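Local coordinates for cysteine protease-like VirA (Shigella flexneri, PDB 3EB8), which promotes bacterial entry into host epithelial cells and later spreading as a secreted virulence effector, though it is probably not a protease despite its name, at residues A[95-100]-A[113-118]; A[228-233]-A[336-341]; A[233-238]-A[323-328]; A[264-269]-A[309-314]. All blocks are in the same frame, centred on the assembly; numbering follows the deposited sequence.

Contact 1 of 4, residues A[95-100]-A[113-118]; sequences ITAPVS and IETAIN
The ring of Pro-98 presents its CD corner to Thr-115, 3.6 Å from Thr-115 OG1. The ring and the threonine side chain pass each other in opposite directions. The motif is a helix packed against a strand of the mixed sheet: helix 110-118 lies beside the end of strand 94-97. Strand 94-97 runs parallel to strand 348-356, and Ile-95 and Ala-97 share backbone bonds with that strand. Pro-98 sits at the centre of an inverse gamma turn. A weak bond from Val-99 N to Ala-97 O closes the turn.

Thr-115 carries the helix side of the contact. Its CB points at the strand and its two branches part. CG2 lies anti to the backbone N (chi1 of OG1 -59°) and meets Ile-95 CG2 at 3.7 Å. OG1 lies beside the backbone N and is hydrogen-bonded to Glu-111 O, one turn back in its own helix. No hydrogen bond from this hydroxyl crosses to segment 95-100. Thr-115 also touches Ile-354 of strand 348-356. On the strand side, Ala-97 CB sits 3.3 Å from Thr-115 OG1, a methyl against an oxygen already engaged within the helix.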
loop_
_atom_site.group_PDB
_atom_site.type_symbol
_atom_site.label_atom_id
_atom_site.label_comp_id
_atom_site.label_asym_id
_atom_site.label_seq_id
_atom_site.Cartn_x
_atom_site.Cartn_y
_atom_site.Cartn_z
ATOM N N ILE A 95 0.690 2.075 -15.457
ATOM C CA ILE A 95 -0.021 3.338 -15.445
ATOM C C ILE A 95 0.957 4.433 -15.827
ATOM O O ILE A 95 2.031 4.550 -15.236
ATOM C CB ILE A 95 -0.584 3.657 -14.035
ATOM C CG1 ILE A 95 -1.400 2.476 -13.491
ATOM C CG2 ILE A 95 -1.400 4.951 -14.046
ATOM C CD1 ILE A 95 -2.465 1.991 -14.440
ATOM N N THR A 96 0.601 5.225 -16.826
ATOM C CA THR A 96 1.444 6.336 -17.217
ATOM C C THR A 96 1.237 7.591 -16.367
ATOM O O THR A 96 0.117 8.050 -16.162
ATOM C CB THR A 96 1.247 6.670 -18.666
ATOM O OG1 THR A 96 1.546 5.511 -19.457
ATOM C CG2 THR A 96 2.188 7.797 -19.054
ATOM N N ALA A 97 2.335 8.122 -15.847
ATOM C CA ALA A 97 2.306 9.361 -15.078
ATOM C C ALA A 97 2.503 10.538 -16.022
ATOM O O ALA A 97 3.115 10.395 -17.081
ATOM C CB ALA A 97 3.375 9.359 -14.024
ATOM N N PRO A 98 1.971 11.704 -15.640
ATOM C CA PRO A 98 1.995 12.924 -16.460
ATOM C C PRO A 98 3.348 13.640 -16.457
ATOM O O PRO A 98 3.411 14.793 -16.031
ATOM C CB PRO A 98 0.958 13.832 -15.776
ATOM C CG PRO A 98 0.295 12.990 -14.697
ATOM C CD PRO A 98 1.244 11.898 -14.373
ATOM N N VAL A 99 4.407 12.968 -16.899
ATOM C CA VAL A 99 5.710 13.601 -17.105
ATOM C C VAL A 99 6.405 12.801 -18.145
ATOM O O VAL A 99 6.120 11.622 -18.310
ATOM C CB VAL A 99 6.664 13.504 -15.891
ATOM C CG1 VAL A 99 6.632 14.757 -15.060
ATOM C CG2 VAL A 99 6.415 12.230 -15.073
ATOM N N SER A 100 7.351 13.426 -18.823
ATOM C CA SER A 100 8.179 12.701 -19.756
ATOM C C SER A 100 9.413 12.273 -18.989
ATOM O O SER A 100 9.987 13.045 -18.226
ATOM C CB SER A 100 8.518 13.552 -20.974
ATOM O OG SER A 100 8.654 14.904 -20.609
ATOM N N ILE A 113 5.877 9.337 -8.509
ATOM C CA ILE A 113 5.633 9.049 -7.100
ATOM C C ILE A 113 4.167 9.264 -6.762
ATOM O O ILE A 113 3.529 8.402 -6.151
ATOM C CB ILE A 113 6.507 9.936 -6.190
ATOM C CG1 ILE A 113 7.945 9.411 -6.171
ATOM C CG2 ILE A 113 5.952 9.982 -4.775
ATOM C CD1 ILE A 113 8.974 10.497 -5.912
ATOM N N GLU A 114 3.639 10.415 -7.162
ATOM C CA GLU A 114 2.239 10.755 -6.902
ATOM C C GLU A 114 1.267 9.747 -7.533
ATOM O O GLU A 114 0.364 9.236 -6.866
ATOM C CB GLU A 114 1.942 12.167 -7.405
ATOM C CG GLU A 114 0.492 12.548 -7.350
ATOM C CD GLU A 114 0.039 12.847 -5.939
ATOM O OE1 GLU A 114 0.895 12.820 -5.023
ATOM O OE2 GLU A 114 -1.171 13.105 -5.746
ATOM N N THR A 115 1.476 9.463 -8.814
ATOM C CA THR A 115 0.689 8.473 -9.525
ATOM C C THR A 115 0.760 7.114 -8.847
ATOM O O THR A 115 -0.259 6.461 -8.679
ATOM C CB THR A 115 1.174 8.315 -10.967
ATOM O OG1 THR A 115 1.079 9.577 -11.636
ATOM C CG2 THR A 115 0.345 7.242 -11.705
ATOM N N ALA A 116 1.960 6.686 -8.461
ATOM C CA ALA A 116 2.115 5.402 -7.782
ATOM C C ALA A 116 1.358 5.380 -6.458
ATOM O O ALA A 116 0.710 4.381 -6.119
ATOM C CB ALA A 116 3.573 5.084 -7.550
ATOM N N ILE A 117 1.443 6.476 -5.708
ATOM C CA ILE A 117 0.751 6.561 -4.436
ATOM C C ILE A 117 -0.755 6.313 -4.611
ATOM O O ILE A 117 -1.382 5.609 -3.821
ATOM C CB ILE A 117 1.017 7.916 -3.732
ATOM C CG1 ILE A 117 2.440 7.965 -3.161
ATOM C CG2 ILE A 117 0.016 8.166 -2.625
ATOM C CD1 ILE A 117 2.785 9.311 -2.501
ATOM N N ASN A 118 -1.326 6.852 -5.677
ATOM C CA ASN A 118 -2.773 6.801 -5.852
ATOM C C ASN A 118 -3.338 5.783 -6.861
ATOM O O ASN A 118 -4.533 5.808 -7.158
ATOM C CB ASN A 118 -3.298 8.204 -6.154
ATOM C CG ASN A 118 -3.055 9.167 -5.001
ATOM O OD1 ASN A 118 -2.409 10.201 -5.165
ATOM N ND2 ASN A 118 -3.548 8.811 -3.817
#

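Contact 2 of 4, residues A[228-233]-A[336-341]; sequences FISALT and EGLRNA
Leu-338 and Ser-230 face each other across this contact, and both CB atoms point at the opposite helix. Leu-338 has CG beside its backbone N (chi1 -63°), which sends the forked end of the side chain toward helix 226-234. The two methyls of the fork then take different targets. CD2 comes down beside Ser-230, 3.7 Å from Ser-230 CB and equally close to the backbone oxygen Ser-230 O. CD1 continues the line of the chain (chi2 -166°) and reaches the next turn, where it lies 4.3 Å from Thr-233 OG1. The leucine therefore spans two turns of helix 226-234, touching one small residue on each.

Neither hydroxyl bonds across to helix 335-341. Ser-230 OG is hydrogen-bonded to Pro-226 O and has a weak bond to Thr-331 O. Thr-233 OG1 bonds to Ile-229 O at 2.9 Å. Ile-229 O also accepts from Thr-233 N, and the two donors come from opposite faces of its carbonyl plane.

This is a buried helix-helix contact. It joins a helix within the tubulin-binding region to a helix close to the C-terminal end of the chain. Helix 140-149 lies nearby: Val-140 touches Leu-338, while Trp-141 and Ile-144 touch Thr-233. Leu-338 meets one carbon and several oxygens of helix 226-234, and both hydroxyls are already engaged within that helix. The methyls offer them no donor or acceptor, so the two segments are held here by van der Waals packing, with no hydrogen bond between them.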
loop_
_atom_site.group_PDB
_atom_site.type_symbol
_atom_site.label_atom_id
_atom_site.label_comp_id
_atom_site.label_asym_id
_atom_site.label_seq_id
_atom_site.Cartn_x
_atom_site.Cartn_y
_atom_site.Cartn_z
ATOM N N PHE A 228 -2.198 -1.608 17.736
ATOM C CA PHE A 228 -1.821 -0.538 16.835
ATOM C C PHE A 228 -0.297 -0.487 16.622
ATOM O O PHE A 228 0.177 -0.361 15.494
ATOM C CB PHE A 228 -2.332 0.827 17.304
ATOM C CG PHE A 228 -1.874 1.944 16.421
ATOM C CD1 PHE A 228 -2.513 2.192 15.214
ATOM C CD2 PHE A 228 -0.745 2.687 16.751
ATOM C CE1 PHE A 228 -2.053 3.193 14.357
ATOM C CE2 PHE A 228 -0.285 3.694 15.909
ATOM C CZ PHE A 228 -0.933 3.952 14.707
ATOM N N ILE A 229 0.464 -0.579 17.705
ATOM C CA ILE A 229 1.917 -0.594 17.578
ATOM C C ILE A 229 2.332 -1.744 16.666
ATOM O O ILE A 229 3.192 -1.599 15.798
ATOM C CB ILE A 229 2.603 -0.754 18.949
ATOM C CG1 ILE A 229 2.212 0.407 19.873
ATOM C CG2 ILE A 229 4.115 -0.866 18.779
ATOM C CD1 ILE A 229 2.413 1.795 19.244
ATOM N N SER A 230 1.672 -2.876 16.863
ATOM C CA SER A 230 1.932 -4.077 16.097
ATOM C C SER A 230 1.613 -3.840 14.633
ATOM O O SER A 230 2.377 -4.251 13.761
ATOM C CB SER A 230 1.107 -5.249 16.654
ATOM O OG SER A 230 1.561 -5.642 17.942
ATOM N N ALA A 231 0.494 -3.164 14.370
ATOM C CA ALA A 231 0.064 -2.878 12.998
ATOM C C ALA A 231 1.027 -1.926 12.281
ATOM O O ALA A 231 1.439 -2.170 11.140
ATOM C CB ALA A 231 -1.327 -2.301 12.995
ATOM N N LEU A 232 1.369 -0.831 12.957
ATOM C CA LEU A 232 2.328 0.140 12.438
ATOM C C LEU A 232 3.706 -0.479 12.142
ATOM O O LEU A 232 4.263 -0.304 11.047
ATOM C CB LEU A 232 2.485 1.282 13.435
ATOM C CG LEU A 232 3.562 2.337 13.166
ATOM C CD1 LEU A 232 3.346 3.038 11.816
ATOM C CD2 LEU A 232 3.604 3.346 14.308
ATOM N N THR A 233 4.260 -1.202 13.116
ATOM C CA THR A 233 5.613 -1.744 12.959
ATOM C C THR A 233 5.649 -2.874 11.944
ATOM O O THR A 233 6.544 -2.949 11.122
ATOM C CB THR A 233 6.251 -2.189 14.308
ATOM O OG1 THR A 233 5.462 -3.216 14.923
ATOM C CG2 THR A 233 6.357 -1.002 15.259
ATOM N N GLU A 336 7.001 -12.961 17.333
ATOM C CA GLU A 336 6.033 -14.039 17.583
ATOM C C GLU A 336 4.594 -13.539 17.408
ATOM O O GLU A 336 3.815 -14.143 16.684
ATOM C CB GLU A 336 6.208 -14.700 18.974
ATOM C CG GLU A 336 5.131 -15.763 19.264
ATOM C CD GLU A 336 5.370 -16.560 20.521
ATOM O OE1 GLU A 336 4.408 -17.192 21.031
ATOM O OE2 GLU A 336 6.524 -16.571 20.991
ATOM N N GLY A 337 4.253 -12.446 18.084
ATOM C CA GLY A 337 2.939 -11.833 17.944
ATOM C C GLY A 337 2.550 -11.577 16.487
ATOM O O GLY A 337 1.445 -11.920 16.056
ATOM N N LEU A 338 3.476 -10.991 15.731
ATOM C CA LEU A 338 3.250 -10.619 14.331
ATOM C C LEU A 338 3.061 -11.829 13.376
ATOM O O LEU A 338 2.052 -11.920 12.688
ATOM C CB LEU A 338 4.369 -9.684 13.831
ATOM C CG LEU A 338 4.514 -8.321 14.525
ATOM C CD1 LEU A 338 5.401 -7.324 13.755
ATOM C CD2 LEU A 338 3.146 -7.731 14.766
ATOM N N ARG A 339 4.011 -12.759 13.340
ATOM C CA ARG A 339 3.881 -13.899 12.445
ATOM C C ARG A 339 2.628 -14.736 12.753
ATOM O O ARG A 339 2.047 -15.334 11.853
ATOM C CB ARG A 339 5.129 -14.768 12.502
ATOM C CG ARG A 339 5.410 -15.335 13.890
ATOM C CD ARG A 339 6.728 -16.061 13.966
ATOM N NE ARG A 339 6.701 -17.017 15.062
ATOM C CZ ARG A 339 7.516 -16.987 16.111
ATOM N NH1 ARG A 339 8.453 -16.054 16.200
ATOM N NH2 ARG A 339 7.401 -17.902 17.065
ATOM N N ASN A 340 2.215 -14.786 14.018
ATOM C CA ASN A 340 0.979 -15.483 14.380
ATOM C C ASN A 340 -0.282 -14.676 14.039
ATOM O O ASN A 340 -1.261 -15.237 13.580
ATOM C CB ASN A 340 0.983 -15.900 15.852
ATOM C CG ASN A 340 1.740 -17.202 16.092
ATOM O OD1 ASN A 340 1.232 -18.302 15.824
ATOM N ND2 ASN A 340 2.940 -17.086 16.639
ATOM N N ALA A 341 -0.237 -13.361 14.233
ATOM C CA ALA A 341 -1.375 -12.493 13.901
ATOM C C ALA A 341 -1.546 -12.255 12.390
ATOM O O ALA A 341 -2.669 -12.124 11.908
ATOM C CB ALA A 341 -1.287 -11.171 14.651
#

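Contact 3 of 4, residues A[233-238]-A[323-328]; sequences TSAFWQ and TSYLVH
Tyr-325 reaches from strand 315-327 to Ser-234 of helix 226-234 and makes a hydrogen bond with it. Its CB points toward the helix. CG lies between the backbone N and the carbonyl carbon (chi1 51°), and from there the ring extends away from the strand. Along the ring, the CD1-CE1 edge lies beside Val-327 CG2. This methyl is in the ring plane and 3.7 Å from Tyr-325 CE1. Farther out on the same edge comes Ser-234 OG, near the ring plane and 3.5 Å from Tyr-325 CE1. Val-302 and Ile-342 also touch the tyrosine side chain.

The strand belongs to the mixed beta sheet. Tyr-325 pairs through its backbone with Val-302 of the neighbouring antiparallel strand 300-312. The side chain stands on the sheet surface that helix 226-234 covers. A type I beta turn runs from Ser-234 to Trp-237, with Trp-237 N bonded to Ser-234 O.

At the tip, Tyr-325 OH and Ser-234 OG are 2.9 Å apart, and either could be the donor. Ser-234 OG is also hydrogen-bonded to Ala-231 O, so the serine hydroxyl links the tyrosine to the backbone of the helix. The phenol oxygen also packs against the turn: Ala-235 CA is 3.3 Å from Tyr-325 OH and Ala-235 CB is 3.7 Å from it. Ala-235 N is close as well, but its angle is too poor for a hydrogen bond.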
loop_
_atom_site.group_PDB
_atom_site.type_symbol
_atom_site.label_atom_id
_atom_site.label_comp_id
_atom_site.label_asym_id
_atom_site.label_seq_id
_atom_site.Cartn_x
_atom_site.Cartn_y
_atom_site.Cartn_z
ATOM N N THR A 233 4.260 -1.202 13.116
ATOM C CA THR A 233 5.613 -1.744 12.959
ATOM C C THR A 233 5.649 -2.874 11.944
ATOM O O THR A 233 6.544 -2.949 11.122
ATOM C CB THR A 233 6.251 -2.189 14.308
ATOM O OG1 THR A 233 5.462 -3.216 14.923
ATOM C CG2 THR A 233 6.357 -1.002 15.259
ATOM N N SER A 234 4.648 -3.736 11.976
ATOM C CA SER A 234 4.627 -4.856 11.055
ATOM C C SER A 234 4.684 -4.397 9.605
ATOM O O SER A 234 5.180 -5.135 8.743
ATOM C CB SER A 234 3.378 -5.701 11.271
ATOM O OG SER A 234 2.230 -5.058 10.762
ATOM N N ALA A 235 4.165 -3.197 9.344
ATOM C CA ALA A 235 4.039 -2.675 7.982
ATOM C C ALA A 235 5.393 -2.481 7.304
ATOM O O ALA A 235 5.472 -2.406 6.083
ATOM C CB ALA A 235 3.238 -1.357 7.956
ATOM N N PHE A 236 6.448 -2.396 8.110
ATOM C CA PHE A 236 7.793 -2.142 7.601
ATOM C C PHE A 236 8.618 -3.428 7.375
ATOM O O PHE A 236 9.708 -3.363 6.819
ATOM C CB PHE A 236 8.555 -1.173 8.523
ATOM C CG PHE A 236 8.003 0.229 8.534
ATOM C CD1 PHE A 236 6.940 0.565 9.356
ATOM C CD2 PHE A 236 8.557 1.217 7.724
ATOM C CE1 PHE A 236 6.434 1.862 9.364
ATOM C CE2 PHE A 236 8.052 2.514 7.730
ATOM C CZ PHE A 236 6.993 2.838 8.552
ATOM N N TRP A 237 8.122 -4.592 7.808
ATOM C CA TRP A 237 8.920 -5.807 7.625
ATOM C C TRP A 237 9.358 -5.988 6.143
ATOM O O TRP A 237 8.532 -5.945 5.224
ATOM C CB TRP A 237 8.214 -7.061 8.176
ATOM C CG TRP A 237 9.101 -8.296 8.102
ATOM C CD1 TRP A 237 10.428 -8.378 8.449
ATOM C CD2 TRP A 237 8.731 -9.597 7.649
ATOM N NE1 TRP A 237 10.896 -9.641 8.237
ATOM C CE2 TRP A 237 9.881 -10.415 7.745
ATOM C CE3 TRP A 237 7.531 -10.164 7.196
ATOM C CZ2 TRP A 237 9.874 -11.776 7.397
ATOM C CZ3 TRP A 237 7.524 -11.524 6.847
ATOM C CH2 TRP A 237 8.699 -12.310 6.946
ATOM N N GLN A 238 10.656 -6.178 5.917
ATOM C CA GLN A 238 11.198 -6.151 4.553
ATOM C C GLN A 238 10.640 -7.238 3.629
ATOM O O GLN A 238 10.583 -7.049 2.421
ATOM C CB GLN A 238 12.719 -6.230 4.590
ATOM C CG GLN A 238 13.262 -7.436 5.351
ATOM C CD GLN A 238 14.788 -7.502 5.326
ATOM O OE1 GLN A 238 15.459 -7.203 6.324
ATOM N NE2 GLN A 238 15.342 -7.876 4.173
ATOM N N THR A 323 0.777 -4.613 0.205
ATOM C CA THR A 323 0.247 -5.680 1.026
ATOM C C THR A 323 -0.756 -5.117 2.010
ATOM O O THR A 323 -0.475 -4.136 2.697
ATOM C CB THR A 323 1.330 -6.356 1.833
ATOM O OG1 THR A 323 2.469 -6.584 0.999
ATOM C CG2 THR A 323 0.813 -7.682 2.420
ATOM N N SER A 324 -1.923 -5.751 2.074
ATOM C CA SER A 324 -2.963 -5.388 3.018
ATOM C C SER A 324 -3.332 -6.587 3.901
ATOM O O SER A 324 -3.308 -7.738 3.449
ATOM C CB SER A 324 -4.200 -4.936 2.265
ATOM O OG SER A 324 -4.733 -6.041 1.569
ATOM N N TYR A 325 -3.711 -6.291 5.142
ATOM C CA TYR A 325 -4.069 -7.291 6.121
ATOM C C TYR A 325 -4.747 -6.672 7.346
ATOM O O TYR A 325 -4.713 -5.449 7.562
ATOM C CB TYR A 325 -2.825 -8.034 6.579
ATOM C CG TYR A 325 -1.715 -7.122 7.004
ATOM C CD1 TYR A 325 -1.554 -6.752 8.319
ATOM C CD2 TYR A 325 -0.825 -6.623 6.078
ATOM C CE1 TYR A 325 -0.522 -5.916 8.694
ATOM C CE2 TYR A 325 0.198 -5.785 6.436
ATOM C CZ TYR A 325 0.356 -5.433 7.735
ATOM O OH TYR A 325 1.403 -4.602 8.072
ATOM N N LEU A 326 -5.329 -7.549 8.160
ATOM C CA LEU A 326 -5.964 -7.189 9.419
ATOM C C LEU A 326 -5.051 -7.545 10.592
ATOM O O LEU A 326 -4.471 -8.630 10.633
ATOM C CB LEU A 326 -7.240 -8.008 9.563
ATOM C CG LEU A 326 -8.552 -7.317 9.877
ATOM C CD1 LEU A 326 -8.896 -6.332 8.767
ATOM C CD2 LEU A 326 -9.618 -8.385 9.994
ATOM N N VAL A 327 -4.936 -6.640 11.552
ATOM C CA VAL A 327 -4.277 -6.952 12.809
ATOM C C VAL A 327 -5.303 -6.974 13.934
ATOM O O VAL A 327 -5.911 -5.940 14.244
ATOM C CB VAL A 327 -3.198 -5.921 13.163
ATOM C CG1 VAL A 327 -2.496 -6.347 14.455
ATOM C CG2 VAL A 327 -2.212 -5.754 12.011
ATOM N N HIS A 328 -5.493 -8.149 14.541
ATOM C CA HIS A 328 -6.511 -8.354 15.574
ATOM C C HIS A 328 -6.189 -7.607 16.885
ATOM O O HIS A 328 -5.033 -7.299 17.186
ATOM C CB HIS A 328 -6.743 -9.865 15.815
ATOM C CG HIS A 328 -5.726 -10.509 16.711
ATOM N ND1 HIS A 328 -4.699 -11.300 16.234
ATOM C CD2 HIS A 328 -5.572 -10.471 18.057
ATOM C CE1 HIS A 328 -3.954 -11.716 17.244
ATOM N NE2 HIS A 328 -4.460 -11.224 18.362
#

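Contact 4 of 4, residues A[264-269]-A[309-314]; sequences NFMPEQ and SHITCN
Met-266 and Phe-265 make the first shell, each against a different part of segment 309-314. Met-266 SD lies 3.6 Å from Ile-311 CG2 and 3.8 Å from Ile-311 CD1, with the two side chains crossing at a slant. Met-266 CG lies between backbone N and carbonyl carbon (chi1 45°), and chi2 (-157°) carries SD to the isoleucine. Phe-265 CE1 sits 3.4 Å from Cys-313 CA and 3.8 Å from Cys-313 CB. The same ring has CD1 3.6 Å from Thr-312 O. The backbone here meets the ring obliquely.

Phe-265 is the last residue of helix 245-265, and the chain leaves helical geometry at Met-266. The other side is the end of strand 300-312, where a beta hairpin turns into strand 315-327. An ST turn shapes this bend: Asn-314 N donates to Thr-312 OG1 at 3.1 Å. The same hydroxyl is hydrogen-bonded to Ser-355 OG.

Farther out, Asn-264 CB lies over the centre of one face of the Phe-265 ring. The Phe-103 ring also meets Phe-265, with planes about 10° apart, and touches Met-266. Val-271 packs on both Met-266 and Ile-311. One helical turn before Phe-265, Asn-261 ND2 is hydrogen-bonded to Ile-311 O, tying the helix to the strand backbone.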
loop_
_atom_site.group_PDB
_atom_site.type_symbol
_atom_site.label_atom_id
_atom_site.label_comp_id
_atom_site.label_asym_id
_atom_site.label_seq_id
_atom_site.Cartn_x
_atom_site.Cartn_y
_atom_site.Cartn_z
ATOM N N ASN A 264 19.591 -1.675 -20.969
ATOM C CA ASN A 264 19.291 -1.155 -22.298
ATOM C C ASN A 264 19.330 0.380 -22.348
ATOM O O ASN A 264 19.892 0.966 -23.264
ATOM C CB ASN A 264 17.908 -1.656 -22.727
ATOM C CG ASN A 264 17.864 -2.107 -24.161
ATOM O OD1 ASN A 264 18.890 -2.452 -24.741
ATOM N ND2 ASN A 264 16.667 -2.119 -24.746
ATOM N N PHE A 265 18.752 1.025 -21.339
ATOM C CA PHE A 265 18.498 2.461 -21.392
ATOM C C PHE A 265 19.420 3.307 -20.521
ATOM O O PHE A 265 19.768 4.423 -20.900
ATOM C CB PHE A 265 17.027 2.765 -21.067
ATOM C CG PHE A 265 16.047 2.037 -21.957
ATOM C CD1 PHE A 265 15.081 1.212 -21.414
ATOM C CD2 PHE A 265 16.116 2.160 -23.338
ATOM C CE1 PHE A 265 14.189 0.529 -22.229
ATOM C CE2 PHE A 265 15.225 1.478 -24.169
ATOM C CZ PHE A 265 14.266 0.661 -23.610
ATOM N N MET A 266 19.818 2.800 -19.362
ATOM C CA MET A 266 20.675 3.595 -18.481
ATOM C C MET A 266 21.680 2.757 -17.691
ATOM O O MET A 266 21.616 2.709 -16.459
ATOM C CB MET A 266 19.822 4.443 -17.545
ATOM C CG MET A 266 18.654 3.709 -16.919
ATOM S SD MET A 266 17.302 4.799 -16.381
ATOM C CE MET A 266 18.154 5.979 -15.339
ATOM N N PRO A 267 22.611 2.100 -18.406
ATOM C CA PRO A 267 23.650 1.241 -17.830
ATOM C C PRO A 267 24.550 2.042 -16.889
ATOM O O PRO A 267 24.963 1.537 -15.852
ATOM C CB PRO A 267 24.472 0.787 -19.052
ATOM C CG PRO A 267 23.715 1.180 -20.249
ATOM C CD PRO A 267 22.767 2.276 -19.860
ATOM N N GLU A 268 24.844 3.283 -17.263
ATOM C CA GLU A 268 25.786 4.123 -16.526
ATOM C C GLU A 268 25.103 4.838 -15.365
ATOM O O GLU A 268 25.714 5.068 -14.324
ATOM C CB GLU A 268 26.457 5.138 -17.470
ATOM C CG GLU A 268 25.605 6.373 -17.824
ATOM C CD GLU A 268 24.281 6.036 -18.498
ATOM O OE1 GLU A 268 24.185 4.970 -19.131
ATOM O OE2 GLU A 268 23.331 6.841 -18.396
ATOM N N GLN A 269 23.824 5.161 -15.546
ATOM C CA GLN A 269 23.067 5.928 -14.557
ATOM C C GLN A 269 22.856 5.179 -13.246
ATOM O O GLN A 269 22.667 3.970 -13.228
ATOM C CB GLN A 269 21.728 6.380 -15.136
ATOM C CG GLN A 269 21.018 7.404 -14.281
ATOM C CD GLN A 269 21.779 8.713 -14.189
ATOM O OE1 GLN A 269 21.892 9.298 -13.110
ATOM N NE2 GLN A 269 22.308 9.180 -15.321
ATOM N N SER A 309 12.059 1.392 -7.196
ATOM C CA SER A 309 12.175 2.005 -8.517
ATOM C C SER A 309 12.179 0.916 -9.597
ATOM O O SER A 309 12.638 -0.203 -9.353
ATOM C CB SER A 309 13.457 2.817 -8.601
ATOM O OG SER A 309 14.556 1.940 -8.632
ATOM N N HIS A 310 11.678 1.254 -10.784
ATOM C CA HIS A 310 11.579 0.315 -11.894
ATOM C C HIS A 310 11.877 1.031 -13.211
ATOM O O HIS A 310 11.128 1.927 -13.611
ATOM C CB HIS A 310 10.171 -0.286 -11.961
ATOM C CG HIS A 310 10.057 -1.433 -12.916
ATOM N ND1 HIS A 310 9.456 -1.329 -14.156
ATOM C CD2 HIS A 310 10.495 -2.711 -12.823
ATOM C CE1 HIS A 310 9.522 -2.491 -14.774
ATOM N NE2 HIS A 310 10.144 -3.348 -13.986
ATOM N N ILE A 311 12.955 0.649 -13.892
ATOM C CA ILE A 311 13.272 1.299 -15.153
ATOM C C ILE A 311 12.349 0.791 -16.245
ATOM O O ILE A 311 12.208 -0.413 -16.441
ATOM C CB ILE A 311 14.748 1.106 -15.585
ATOM C CG1 ILE A 311 15.690 1.430 -14.421
ATOM C CG2 ILE A 311 15.062 1.971 -16.802
ATOM C CD1 ILE A 311 15.396 2.760 -13.744
ATOM N N THR A 312 11.701 1.720 -16.936
ATOM C CA THR A 312 10.839 1.389 -18.057
ATOM C C THR A 312 11.487 1.928 -19.312
ATOM O O THR A 312 12.564 2.525 -19.257
ATOM C CB THR A 312 9.452 2.052 -17.924
ATOM O OG1 THR A 312 9.596 3.476 -18.061
ATOM C CG2 THR A 312 8.807 1.716 -16.562
ATOM N N CYS A 313 10.825 1.729 -20.444
ATOM C CA CYS A 313 11.343 2.224 -21.716
ATOM C C CYS A 313 11.245 3.755 -21.829
ATOM O O CYS A 313 11.686 4.332 -22.823
ATOM C CB CYS A 313 10.579 1.589 -22.869
ATOM S SG CYS A 313 8.860 2.002 -22.748
ATOM N N ASN A 314 10.674 4.404 -20.818
ATOM C CA ASN A 314 10.568 5.869 -20.802
ATOM C C ASN A 314 11.428 6.550 -19.739
ATOM O O ASN A 314 11.619 7.762 -19.767
ATOM C CB ASN A 314 9.118 6.301 -20.611
ATOM C CG ASN A 314 8.246 5.955 -21.797
ATOM O OD1 ASN A 314 8.746 5.621 -22.876
ATOM N ND2 ASN A 314 6.931 6.046 -21.610
#

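Contacts 2 and 3 form one continuous buried patch. Their centres are 7 Å apart, and they share Thr-233 and helix 226-234. Leu-338 CD1 of contact 2 packs 3.6 Å from Ser-234 CB of contact 3, and Ala-231 CB lies 3.7 Å from Val-327 CG2. Contact 1 is on the other side of the chain's centre from contact 2, with centres about 31 Å apart. Contact 4 is on the same side as contact 1: their centres are about 17 Å apart and their nearest atoms about 5 Å, without touching. Contacts 1, 3 and 4 all reach the mixed sheet, where strands 300-312 (contact 4) and 315-327 (contact 3) are neighbours.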